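Local coordinates for protein uridylate kinase (Archaeoglobus fulgidus, PDB 2IJ9) that probably catalyses the reversible transfer of a phosphate group from ATP to UMP, giving UDP on the pathway to CTP, at residues G8-S13 / A135-G140; A129-N134 / K194-L199; I166-S171 / I180-A185; P82-K87 / Y102-M107. The protein carries 1 engineered substitution. One frame throughout, in Å; residues are numbered along the deposited sequence.

Contact 1: G8-S13 / A135-G140; sequences GGSVLS and ATNVDG
The carbonyl oxygen of Gly9 has polar groups gathered round it from three residues. From across the contact Asn137 brings its amide nitrogen, ND2 standing 3.6 Å from Gly9 O. From the next residue along the chain comes a weak hydrogen bond, Ser10 OG to Gly9 O at 2.6 Å, and Arg46, outside both segments, donates a hydrogen bond to the same oxygen through NH2. In Asn137 a chi1 of 38° sets CG between the backbone N and the carbonyl carbon. Its ND2 lies beside the Ser10 side chain, 3.5 Å from Ser10 CB. The other branch of the amide faces its own segment, where Thr136 OG1 makes a weak hydrogen bond of 3.3 Å to Asn137 OD1. Beside these polar groups, Val11 packs its methyls on the backbone of the strand end: CG1 and CG2 each lie 3.8 Å from Ala135 O, and CG2 is 4.4 Å from Asn137 N. The strand itself is held from its far flank by backbone hydrogen bonds between Thr136 and both Ile198 and Gly200, while Ala135 packs on Leu5 of strand 2-7. Gly9, Ser10, Thr136 and Asn137 are all predicted to bind ATP, and a sulfate ion lies about 3 Å from Gly9. The glycine-rich turn after the first strand is a phosphate-binding element of amino acid kinases, and this gathering of amide, hydroxyl and guanidinium groups is consistent with a nucleotide pocket whose polar rim is linked through Val11 to the buried sheet.

Contact 2: A129-N134 / K194-L199; sequences ADVFIN and KTYVIL
Phe132 lays its ring carbon CD2 against the methyl of Thr195, CD2 to CG2 3.7 Å, the two side chains running side by side on one face of the sheet. The ring reaches there with CG anti to the backbone N (chi1 177°), and Ala120 and Ala121 of helix 117-126 pack on it as well. Thr195 turns its hydroxyl to another partner, the backbone oxygen of Ile193. An alanine in place of Thr195 would probably leave a gap beside Phe132 CD2 and Ile193 O without its hydroxyl mate. On the other face Val131 CG2 comes up at the edge of the Tyr196 ring, 3.8 Å from CD1, and farther along Ile133 CG2 meets Ile198 CD1 at 3.9 Å. Helix 202-209 packs on Ile133, Tyr196 and Ile198. Between these layers run two parallel strands, their directions 13° apart. Phe132 N bonds to Lys194 O at 2.9 Å, and Tyr196 N answers to Phe132 O at 2.8 Å. Asn134 N continues to Tyr196 O at 2.9 Å, and Ile198 N closes the series on Asn134 O at 3.1 Å. Phe132 and Asn134 thus use both N-H and C=O toward the neighbouring strand, satisfying the buried peptide groups, while mostly apolar side chains pack on the Tyr196 face and Phe132, Thr195, Asn134 and Val197 lie on the other.

Contact 3: I166-S171 / I180-A185; sequences IVSRSS and IDLLAA
Leu182 carries its CG anti to the backbone N (chi1 165°), and chi2 of 69° then swings CD1 round to the backbone of Val167, where it lies 3.5 Å from Val167 O. The same methyl also approaches Ser168, with CD1 4.3 Å from Ser168 CA. Ile180 places its CG2 branch between its own backbone N and carbonyl carbon, and that methyl faces Val167: CG2 to CG2 is 4.1 Å, with the two side chains crossing at about a right angle. Val167 is therefore the residue that does most of the work. Its bond to CB points at the other segment and its two methyls divide the partners. CG1 rests on the backbone, 3.6 Å from Ile180 O, whereas CG2 meets the Ile180 methyl just described and, at 4.0 Å, Ala185 CB one turn into the helix. No hydrogen bond crosses the contact; the polar links are local to the helix start. Asp181, at the N-cap position, takes a weak, bent bond from Leu182 N to its OD1 at 2.8 Å, and Ala185 N donates to Asp181 O at 3.0 Å, closing the first helical turn. Val167 is the first residue beyond helix 160-166, and that helix adds to the packing, with Leu163 touching both Ile180 and Ala185. The start of helix 182-191 is thereby wedged between the end of helix 160-166 and helix 117-126, whose Asp117 touches Ile180 and Ala184, while Ile180 reaches inward to Asn134 and Val197 on the central strands.

Contact 4: P82-K87 / Y102-M107; sequences PSAAKK and YRVVVM
Hydrogen bonds first: Ala85 N donates to Val104 O at 3.0 Å. A weaker bond runs the other way, from Val104 N to Ser83 O at 3.4 Å, and the CA of Ala84 adds a C-H contact to Val104 O at 3.3 Å. Together they make a single bridge between Ala84 and Val104. The aromatic contact is a CH-pi one. Ala85 CA sits over the centre of the Tyr102 ring, 3.7 Å from the centroid and 9° off the normal, and Ala85 CB lies over the same face, 3.4 Å from CD2. An alanine in place of Tyr102 removes the ring over Ala85 CA and CB, and would probably leave that part of the loop freer to shift. Apolar packing adds Ala84 CB against Val104 CG1 at 3.8 Å and more loosely against Val106 CG2. Val106 also packs on helix 59-80, and Ser83 OG is hydrogen-bonded to Glu27 of helix 16-32. Strand 104-107 pairs with strand 34-39 through backbone bonds of Arg103, Val105 and Met107, and the loop following helix 59-80 runs along its other side: the outer border of the parallel part of an alpha/beta sheet, as in the amino acid kinase fold.

Overall arrangement
From the N terminus, strand 2-7 leads into 8-13, which opens contact 1 and waits until 135-140 to close a loop of 121 residues. Nested inside that loop, contact 4 joins 82-87 to 102-107 at the outermost strand, its centre about 21 Å from that of contact 1. Contact 2 begins at 129-134, before contact 1 has closed, so the two cross along the chain; they share strand 131-136, the neighbour of strand 195-199 in the sheet. Contact 3 is nested within the loop that contact 2 closes at 194-199, and joins the end of helix 160-166 to helix 182-191. Contacts 3 and 4 lie on opposite sides of the chain's centre.

Contact 1: G8-S13 / A135-G140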
loop_
_atom_site.group_PDB
_atom_site.type_symbol
_atom_site.label_atom_id
_atom_site.label_comp_id
_atom_site.label_asym_id
_atom_site.label_seq_id
_atom_site.Cartn_x
_atom_site.Cartn_y
_atom_site.Cartn_z
ATOM N N GLY B 8 -17.438 -1.691 -1.330
ATOM C CA GLY B 8 -16.740 -2.956 -1.140
ATOM C C GLY B 8 -15.230 -2.832 -1.050
ATOM O O GLY B 8 -14.684 -1.725 -0.892
ATOM N N GLY B 9 -14.560 -3.985 -1.134
ATOM C CA GLY B 9 -13.101 -4.058 -1.134
ATOM C C GLY B 9 -12.544 -3.787 -2.515
ATOM O O GLY B 9 -13.028 -4.349 -3.506
ATOM N N SER B 10 -11.511 -2.940 -2.556
ATOM C CA SER B 10 -10.956 -2.319 -3.775
ATOM C C SER B 10 -11.446 -0.874 -3.903
ATOM O O SER B 10 -10.681 0.019 -4.277
ATOM C CB SER B 10 -11.299 -3.083 -5.074
ATOM O OG SER B 10 -10.952 -4.458 -5.009
ATOM N N VAL B 11 -12.713 -0.658 -3.549
ATOM C CA VAL B 11 -13.501 0.485 -4.035
ATOM C C VAL B 11 -13.048 1.877 -3.541
ATOM O O VAL B 11 -13.507 2.899 -4.063
ATOM C CB VAL B 11 -15.049 0.219 -3.871
ATOM C CG1 VAL B 11 -15.908 1.220 -4.673
ATOM C CG2 VAL B 11 -15.393 -1.216 -4.318
ATOM N N LEU B 12 -12.133 1.914 -2.567
ATOM C CA LEU B 12 -11.457 3.172 -2.179
ATOM C C LEU B 12 -10.238 3.016 -1.258
ATOM O O LEU B 12 -10.002 3.870 -0.396
ATOM C CB LEU B 12 -12.446 4.178 -1.565
ATOM C CG LEU B 12 -13.513 3.703 -0.577
ATOM C CD1 LEU B 12 -13.114 3.907 0.886
ATOM C CD2 LEU B 12 -14.774 4.467 -0.873
ATOM N N SER B 13 -9.453 1.955 -1.460
ATOM C CA SER B 13 -8.315 1.636 -0.568
ATOM C C SER B 13 -7.311 2.778 -0.350
ATOM O O SER B 13 -6.345 2.920 -1.101
ATOM C CB SER B 13 -7.586 0.347 -1.004
ATOM O OG SER B 13 -8.086 -0.804 -0.328
ATOM N N ALA B 135 -22.279 -0.260 -4.522
ATOM C CA ALA B 135 -21.195 0.261 -5.350
ATOM C C ALA B 135 -20.019 -0.701 -5.429
ATOM O O ALA B 135 -19.162 -0.720 -4.541
ATOM C CB ALA B 135 -20.734 1.587 -4.819
ATOM N N THR B 136 -19.977 -1.481 -6.504
ATOM C CA THR B 136 -18.920 -2.462 -6.723
ATOM C C THR B 136 -17.910 -1.986 -7.795
ATOM O O THR B 136 -17.983 -0.846 -8.267
ATOM C CB THR B 136 -19.516 -3.883 -7.019
ATOM O OG1 THR B 136 -18.463 -4.820 -7.290
ATOM C CG2 THR B 136 -20.491 -3.855 -8.190
ATOM N N ASN B 137 -16.957 -2.848 -8.151
ATOM C CA ASN B 137 -15.933 -2.506 -9.141
ATOM C C ASN B 137 -16.313 -2.976 -10.543
ATOM O O ASN B 137 -15.601 -2.717 -11.512
ATOM C CB ASN B 137 -14.548 -3.034 -8.723
ATOM C CG ASN B 137 -14.617 -4.397 -8.065
ATOM O OD1 ASN B 137 -15.409 -5.257 -8.465
ATOM N ND2 ASN B 137 -13.788 -4.601 -7.040
ATOM N N VAL B 138 -17.442 -3.671 -10.645
ATOM C CA VAL B 138 -18.020 -3.977 -11.954
ATOM C C VAL B 138 -19.253 -3.092 -12.198
ATOM O O VAL B 138 -19.722 -2.407 -11.287
ATOM C CB VAL B 138 -18.316 -5.493 -12.149
ATOM C CG1 VAL B 138 -17.065 -6.317 -11.811
ATOM C CG2 VAL B 138 -19.515 -5.937 -11.314
ATOM N N ASP B 139 -19.763 -3.119 -13.429
ATOM C CA ASP B 139 -20.760 -2.147 -13.902
ATOM C C ASP B 139 -22.213 -2.518 -13.547
ATOM O O ASP B 139 -23.058 -1.643 -13.345
ATOM C CB ASP B 139 -20.610 -1.979 -15.419
ATOM C CG ASP B 139 -21.081 -0.619 -15.929
ATOM O OD1 ASP B 139 -21.819 0.103 -15.212
ATOM O OD2 ASP B 139 -20.706 -0.279 -17.076
ATOM N N GLY B 140 -22.497 -3.812 -13.483
ATOM C CA GLY B 140 -23.814 -4.282 -13.090
ATOM C C GLY B 140 -23.752 -5.776 -12.870
ATOM O O GLY B 140 -22.691 -6.326 -12.565
#

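Contact 2: A129-N134 / K194-L199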
loop_
_atom_site.group_PDB
_atom_site.type_symbol
_atom_site.label_atom_id
_atom_site.label_comp_id
_atom_site.label_asym_id
_atom_site.label_seq_id
_atom_site.Cartn_x
_atom_site.Cartn_y
_atom_site.Cartn_z
ATOM N N ALA B 129 -35.016 0.596 4.351
ATOM C CA ALA B 129 -34.340 1.593 3.524
ATOM C C ALA B 129 -35.115 1.816 2.242
ATOM O O ALA B 129 -35.773 0.896 1.749
ATOM C CB ALA B 129 -32.924 1.173 3.225
ATOM N N ASP B 130 -35.042 3.043 1.724
ATOM C CA ASP B 130 -35.693 3.414 0.466
ATOM C C ASP B 130 -34.948 2.855 -0.735
ATOM O O ASP B 130 -35.566 2.467 -1.731
ATOM C CB ASP B 130 -35.781 4.934 0.337
ATOM C CG ASP B 130 -36.703 5.547 1.360
ATOM O OD1 ASP B 130 -36.418 6.671 1.812
ATOM O OD2 ASP B 130 -37.713 4.906 1.718
ATOM N N VAL B 131 -33.620 2.815 -0.633
ATOM C CA VAL B 131 -32.785 2.357 -1.734
ATOM C C VAL B 131 -31.455 1.792 -1.238
ATOM O O VAL B 131 -30.738 2.427 -0.444
ATOM C CB VAL B 131 -32.589 3.483 -2.827
ATOM C CG1 VAL B 131 -31.952 4.759 -2.236
ATOM C CG2 VAL B 131 -31.821 2.968 -4.036
ATOM N N PHE B 132 -31.156 0.578 -1.700
ATOM C CA PHE B 132 -29.868 -0.058 -1.453
ATOM C C PHE B 132 -28.941 0.070 -2.664
ATOM O O PHE B 132 -29.119 -0.620 -3.660
ATOM C CB PHE B 132 -30.070 -1.530 -1.103
ATOM C CG PHE B 132 -28.789 -2.297 -0.900
ATOM C CD1 PHE B 132 -27.625 -1.663 -0.462
ATOM C CD2 PHE B 132 -28.763 -3.671 -1.111
ATOM C CE1 PHE B 132 -26.456 -2.380 -0.281
ATOM C CE2 PHE B 132 -27.597 -4.398 -0.914
ATOM C CZ PHE B 132 -26.444 -3.753 -0.495
ATOM N N ILE B 133 -27.936 0.934 -2.552
ATOM C CA ILE B 133 -26.972 1.151 -3.622
ATOM C C ILE B 133 -25.671 0.377 -3.369
ATOM O O ILE B 133 -24.879 0.708 -2.476
ATOM C CB ILE B 133 -26.691 2.649 -3.801
ATOM C CG1 ILE B 133 -28.010 3.398 -3.989
ATOM C CG2 ILE B 133 -25.752 2.882 -4.981
ATOM C CD1 ILE B 133 -27.846 4.881 -4.139
ATOM N N ASN B 134 -25.466 -0.665 -4.163
ATOM C CA ASN B 134 -24.308 -1.540 -4.012
ATOM C C ASN B 134 -23.150 -1.164 -4.972
ATOM O O ASN B 134 -23.056 -1.684 -6.093
ATOM C CB ASN B 134 -24.736 -3.006 -4.185
ATOM C CG ASN B 134 -23.629 -3.969 -3.875
ATOM O OD1 ASN B 134 -22.772 -3.706 -3.022
ATOM N ND2 ASN B 134 -23.632 -5.101 -4.563
ATOM N N LYS B 194 -35.650 -1.528 -3.367
ATOM C CA LYS B 194 -35.051 -1.163 -4.652
ATOM C C LYS B 194 -33.533 -1.096 -4.554
ATOM O O LYS B 194 -32.977 -0.245 -3.850
ATOM C CB LYS B 194 -35.592 0.177 -5.151
ATOM C CG LYS B 194 -35.271 0.483 -6.612
ATOM C CD LYS B 194 -35.053 1.981 -6.797
ATOM C CE LYS B 194 -35.158 2.419 -8.261
ATOM N NZ LYS B 194 -36.560 2.714 -8.678
ATOM N N THR B 195 -32.884 -2.010 -5.272
ATOM C CA THR B 195 -31.433 -2.159 -5.239
ATOM C C THR B 195 -30.757 -1.689 -6.537
ATOM O O THR B 195 -31.360 -1.683 -7.609
ATOM C CB THR B 195 -31.043 -3.616 -4.871
ATOM O OG1 THR B 195 -31.609 -3.932 -3.593
ATOM C CG2 THR B 195 -29.528 -3.795 -4.777
ATOM N N TYR B 196 -29.516 -1.251 -6.408
ATOM C CA TYR B 196 -28.663 -0.956 -7.534
ATOM C C TYR B 196 -27.401 -1.799 -7.393
ATOM O O TYR B 196 -26.937 -2.067 -6.277
ATOM C CB TYR B 196 -28.304 0.526 -7.549
ATOM C CG TYR B 196 -29.394 1.402 -8.107
ATOM C CD1 TYR B 196 -30.488 1.769 -7.330
ATOM C CD2 TYR B 196 -29.330 1.868 -9.419
ATOM C CE1 TYR B 196 -31.486 2.576 -7.842
ATOM C CE2 TYR B 196 -30.324 2.678 -9.943
ATOM C CZ TYR B 196 -31.400 3.029 -9.151
ATOM O OH TYR B 196 -32.390 3.833 -9.674
ATOM N N VAL B 197 -26.871 -2.245 -8.528
ATOM C CA VAL B 197 -25.565 -2.892 -8.575
ATOM C C VAL B 197 -24.726 -2.120 -9.593
ATOM O O VAL B 197 -25.022 -2.146 -10.792
ATOM C CB VAL B 197 -25.693 -4.370 -8.979
ATOM C CG1 VAL B 197 -24.309 -4.962 -9.262
ATOM C CG2 VAL B 197 -26.410 -5.149 -7.873
ATOM N N ILE B 198 -23.712 -1.397 -9.128
ATOM C CA ILE B 198 -23.086 -0.415 -10.001
ATOM C C ILE B 198 -21.566 -0.348 -9.907
ATOM O O ILE B 198 -20.976 -0.811 -8.936
ATOM C CB ILE B 198 -23.692 0.996 -9.792
ATOM C CG1 ILE B 198 -23.477 1.467 -8.349
ATOM C CG2 ILE B 198 -25.170 1.001 -10.205
ATOM C CD1 ILE B 198 -23.586 2.978 -8.171
ATOM N N LEU B 199 -20.939 0.214 -10.936
ATOM C CA LEU B 199 -19.554 0.601 -10.832
ATOM C C LEU B 199 -19.437 1.803 -9.878
ATOM O O LEU B 199 -19.933 2.905 -10.153
ATOM C CB LEU B 199 -18.968 0.881 -12.215
ATOM C CG LEU B 199 -17.448 1.040 -12.192
ATOM C CD1 LEU B 199 -16.805 0.170 -13.256
ATOM C CD2 LEU B 199 -17.009 2.521 -12.291
#

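Contact 3: I166-S171 / I180-A185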
loop_
_atom_site.group_PDB
_atom_site.type_symbol
_atom_site.label_atom_id
_atom_site.label_comp_id
_atom_site.label_asym_id
_atom_site.label_seq_id
_atom_site.Cartn_x
_atom_site.Cartn_y
_atom_site.Cartn_z
ATOM N N ILE B 166 -29.788 -15.867 -10.893
ATOM C CA ILE B 166 -28.530 -15.500 -11.519
ATOM C C ILE B 166 -27.323 -15.827 -10.636
ATOM O O ILE B 166 -26.298 -16.292 -11.134
ATOM C CB ILE B 166 -28.548 -14.009 -11.935
ATOM C CG1 ILE B 166 -28.114 -13.845 -13.381
ATOM C CG2 ILE B 166 -27.692 -13.124 -11.018
ATOM C CD1 ILE B 166 -28.675 -12.589 -13.974
ATOM N N VAL B 167 -27.455 -15.597 -9.330
ATOM C CA VAL B 167 -26.375 -15.902 -8.390
ATOM C C VAL B 167 -26.711 -17.143 -7.562
ATOM O O VAL B 167 -26.274 -17.278 -6.417
ATOM C CB VAL B 167 -25.990 -14.692 -7.460
ATOM C CG1 VAL B 167 -24.765 -13.954 -7.992
ATOM C CG2 VAL B 167 -27.154 -13.740 -7.253
ATOM N N SER B 168 -27.492 -18.046 -8.144
ATOM C CA SER B 168 -27.846 -19.289 -7.471
ATOM C C SER B 168 -27.183 -20.413 -8.220
ATOM O O SER B 168 -27.148 -21.569 -7.765
ATOM C CB SER B 168 -29.353 -19.492 -7.496
ATOM O OG SER B 168 -29.748 -20.377 -6.470
ATOM N N ARG B 169 -26.712 -20.023 -9.406
ATOM C CA ARG B 169 -26.020 -20.875 -10.347
ATOM C C ARG B 169 -24.665 -20.272 -10.662
ATOM O O ARG B 169 -24.569 -19.248 -11.347
ATOM C CB ARG B 169 -26.840 -21.044 -11.629
ATOM C CG ARG B 169 -27.891 -22.143 -11.544
ATOM C CD ARG B 169 -27.286 -23.466 -11.056
ATOM N NE ARG B 169 -28.289 -24.525 -10.944
ATOM C CZ ARG B 169 -28.441 -25.522 -11.814
ATOM N NH1 ARG B 169 -27.648 -25.621 -12.877
ATOM N NH2 ARG B 169 -29.388 -26.430 -11.615
ATOM N N SER B 170 -23.637 -20.916 -10.109
ATOM C CA SER B 170 -22.221 -20.644 -10.365
ATOM C C SER B 170 -21.398 -21.772 -9.721
ATOM O O SER B 170 -21.464 -22.917 -10.183
ATOM C CB SER B 170 -21.800 -19.265 -9.842
ATOM O OG SER B 170 -22.495 -18.936 -8.655
ATOM N N SER B 171 -20.660 -21.450 -8.650
ATOM C CA SER B 171 -19.757 -22.393 -7.954
ATOM C C SER B 171 -18.810 -23.170 -8.872
ATOM O O SER B 171 -19.048 -24.341 -9.181
ATOM C CB SER B 171 -20.528 -23.350 -7.032
ATOM O OG SER B 171 -20.310 -23.024 -5.668
ATOM N N ILE B 180 -22.908 -9.430 -6.566
ATOM C CA ILE B 180 -23.433 -9.498 -5.224
ATOM C C ILE B 180 -23.466 -10.934 -4.652
ATOM O O ILE B 180 -23.421 -11.917 -5.393
ATOM C CB ILE B 180 -24.905 -9.012 -5.372
ATOM C CG1 ILE B 180 -25.392 -8.202 -4.167
ATOM C CG2 ILE B 180 -25.852 -10.169 -5.776
ATOM C CD1 ILE B 180 -26.402 -7.103 -4.541
ATOM N N ASP B 181 -23.556 -11.033 -3.325
ATOM C CA ASP B 181 -23.608 -12.312 -2.605
ATOM C C ASP B 181 -24.984 -12.957 -2.770
ATOM O O ASP B 181 -25.971 -12.263 -3.012
ATOM C CB ASP B 181 -23.282 -12.076 -1.115
ATOM C CG ASP B 181 -23.153 -13.368 -0.306
ATOM O OD1 ASP B 181 -22.822 -14.430 -0.886
ATOM O OD2 ASP B 181 -23.374 -13.311 0.927
ATOM N N LEU B 182 -25.038 -14.284 -2.656
ATOM C CA LEU B 182 -26.291 -15.037 -2.727
ATOM C C LEU B 182 -27.243 -14.638 -1.601
ATOM O O LEU B 182 -28.422 -14.359 -1.850
ATOM C CB LEU B 182 -26.008 -16.547 -2.674
ATOM C CG LEU B 182 -27.144 -17.536 -2.376
ATOM C CD1 LEU B 182 -28.159 -17.615 -3.525
ATOM C CD2 LEU B 182 -26.575 -18.914 -2.056
ATOM N N LEU B 183 -26.720 -14.612 -0.372
ATOM C CA LEU B 183 -27.513 -14.259 0.807
ATOM C C LEU B 183 -27.953 -12.805 0.740
ATOM O O LEU B 183 -29.039 -12.473 1.187
ATOM C CB LEU B 183 -26.750 -14.535 2.108
ATOM C CG LEU B 183 -26.142 -15.936 2.279
ATOM C CD1 LEU B 183 -25.350 -16.044 3.579
ATOM C CD2 LEU B 183 -27.204 -17.036 2.196
ATOM N N ALA B 184 -27.105 -11.957 0.159
ATOM C CA ALA B 184 -27.456 -10.563 -0.111
ATOM C C ALA B 184 -28.698 -10.479 -0.999
ATOM O O ALA B 184 -29.659 -9.777 -0.669
ATOM C CB ALA B 184 -26.288 -9.830 -0.763
ATOM N N ALA B 185 -28.668 -11.221 -2.107
ATOM C CA ALA B 185 -29.775 -11.297 -3.073
ATOM C C ALA B 185 -31.056 -11.844 -2.452
ATOM O O ALA B 185 -32.122 -11.246 -2.599
ATOM C CB ALA B 185 -29.368 -12.145 -4.276
#

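Contact 4: P82-K87 / Y102-M107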
loop_
_atom_site.group_PDB
_atom_site.type_symbol
_atom_site.label_atom_id
_atom_site.label_comp_id
_atom_site.label_asym_id
_atom_site.label_seq_id
_atom_site.Cartn_x
_atom_site.Cartn_y
_atom_site.Cartn_z
ATOM N N PRO B 82 -17.798 15.445 7.131
ATOM C CA PRO B 82 -18.017 16.197 8.373
ATOM C C PRO B 82 -19.396 15.972 9.009
ATOM O O PRO B 82 -19.548 16.136 10.217
ATOM C CB PRO B 82 -17.844 17.655 7.932
ATOM C CG PRO B 82 -18.231 17.645 6.492
ATOM C CD PRO B 82 -17.768 16.327 5.951
ATOM N N SER B 83 -20.376 15.571 8.205
ATOM C CA SER B 83 -21.735 15.323 8.703
ATOM C C SER B 83 -21.959 13.877 9.161
ATOM O O SER B 83 -23.089 13.439 9.387
ATOM C CB SER B 83 -22.756 15.711 7.639
ATOM O OG SER B 83 -22.511 17.030 7.196
ATOM N N ALA B 84 -20.872 13.138 9.309
ATOM C CA ALA B 84 -20.967 11.768 9.758
ATOM C C ALA B 84 -20.829 11.688 11.272
ATOM O O ALA B 84 -20.159 12.527 11.891
ATOM C CB ALA B 84 -19.897 10.917 9.081
ATOM N N ALA B 85 -21.476 10.679 11.856
ATOM C CA ALA B 85 -21.240 10.300 13.248
ATOM C C ALA B 85 -19.797 9.852 13.415
ATOM O O ALA B 85 -19.365 8.914 12.745
ATOM C CB ALA B 85 -22.173 9.168 13.646
ATOM N N LYS B 86 -19.066 10.520 14.306
ATOM C CA LYS B 86 -17.661 10.176 14.605
ATOM C C LYS B 86 -17.485 8.818 15.286
ATOM O O LYS B 86 -16.375 8.382 15.527
ATOM C CB LYS B 86 -17.015 11.237 15.486
ATOM C CG LYS B 86 -17.091 12.632 14.940
ATOM C CD LYS B 86 -16.271 12.771 13.688
ATOM C CE LYS B 86 -16.645 14.041 12.938
ATOM N NZ LYS B 86 -16.642 15.222 13.847
ATOM N N LYS B 87 -18.580 8.158 15.622
ATOM C CA LYS B 87 -18.512 6.831 16.175
ATOM C C LYS B 87 -18.736 5.872 15.008
ATOM O O LYS B 87 -19.549 6.133 14.139
ATOM C CB LYS B 87 -19.604 6.695 17.247
ATOM C CG LYS B 87 -19.979 5.279 17.665
ATOM C CD LYS B 87 -19.486 4.922 19.064
ATOM C CE LYS B 87 -20.019 3.543 19.498
ATOM N NZ LYS B 87 -19.762 3.242 20.937
ATOM N N TYR B 102 -27.500 12.021 13.336
ATOM C CA TYR B 102 -26.615 12.334 12.211
ATOM C C TYR B 102 -27.217 11.948 10.879
ATOM O O TYR B 102 -27.990 10.989 10.800
ATOM C CB TYR B 102 -25.290 11.624 12.376
ATOM C CG TYR B 102 -24.502 12.115 13.551
ATOM C CD1 TYR B 102 -23.771 13.289 13.472
ATOM C CD2 TYR B 102 -24.493 11.413 14.747
ATOM C CE1 TYR B 102 -23.038 13.750 14.553
ATOM C CE2 TYR B 102 -23.752 11.855 15.829
ATOM C CZ TYR B 102 -23.031 13.026 15.729
ATOM O OH TYR B 102 -22.304 13.477 16.805
ATOM N N ARG B 103 -26.855 12.698 9.835
ATOM C CA ARG B 103 -27.365 12.435 8.480
ATOM C C ARG B 103 -26.556 11.349 7.772
ATOM O O ARG B 103 -27.019 10.728 6.806
ATOM C CB ARG B 103 -27.422 13.716 7.633
ATOM C CG ARG B 103 -28.350 14.792 8.175
ATOM C CD ARG B 103 -29.752 14.272 8.528
ATOM N NE ARG B 103 -30.210 14.860 9.790
ATOM C CZ ARG B 103 -30.452 14.175 10.906
ATOM N NH1 ARG B 103 -30.320 12.857 10.926
ATOM N NH2 ARG B 103 -30.846 14.809 12.002
ATOM N N VAL B 104 -25.343 11.122 8.256
ATOM C CA VAL B 104 -24.531 10.040 7.737
ATOM C C VAL B 104 -24.003 9.148 8.857
ATOM O O VAL B 104 -23.407 9.612 9.825
ATOM C CB VAL B 104 -23.403 10.554 6.800
ATOM C CG1 VAL B 104 -22.350 9.493 6.560
ATOM C CG2 VAL B 104 -23.993 10.958 5.471
ATOM N N VAL B 105 -24.274 7.859 8.725
ATOM C CA VAL B 105 -23.685 6.867 9.589
ATOM C C VAL B 105 -22.823 5.961 8.725
ATOM O O VAL B 105 -23.220 5.574 7.635
ATOM C CB VAL B 105 -24.759 6.077 10.337
ATOM C CG1 VAL B 105 -24.128 4.978 11.208
ATOM C CG2 VAL B 105 -25.564 7.026 11.208
ATOM N N VAL B 106 -21.622 5.666 9.203
ATOM C CA VAL B 106 -20.676 4.843 8.474
ATOM C C VAL B 106 -20.218 3.707 9.367
ATOM O O VAL B 106 -19.620 3.937 10.420
ATOM C CB VAL B 106 -19.420 5.647 8.059
ATOM C CG1 VAL B 106 -18.483 4.774 7.262
ATOM C CG2 VAL B 106 -19.796 6.906 7.261
ATOM N N MET B 107 -20.481 2.481 8.936
ATOM C CA MET B 107 -20.070 1.311 9.707
ATOM C C MET B 107 -19.239 0.286 8.941
ATOM O O MET B 107 -19.266 0.219 7.707
ATOM C CB MET B 107 -21.294 0.608 10.295
ATOM C CG MET B 107 -22.241 0.025 9.270
ATOM S SD MET B 107 -23.730 -0.477 10.114
ATOM C CE MET B 107 -22.996 -1.707 11.175
#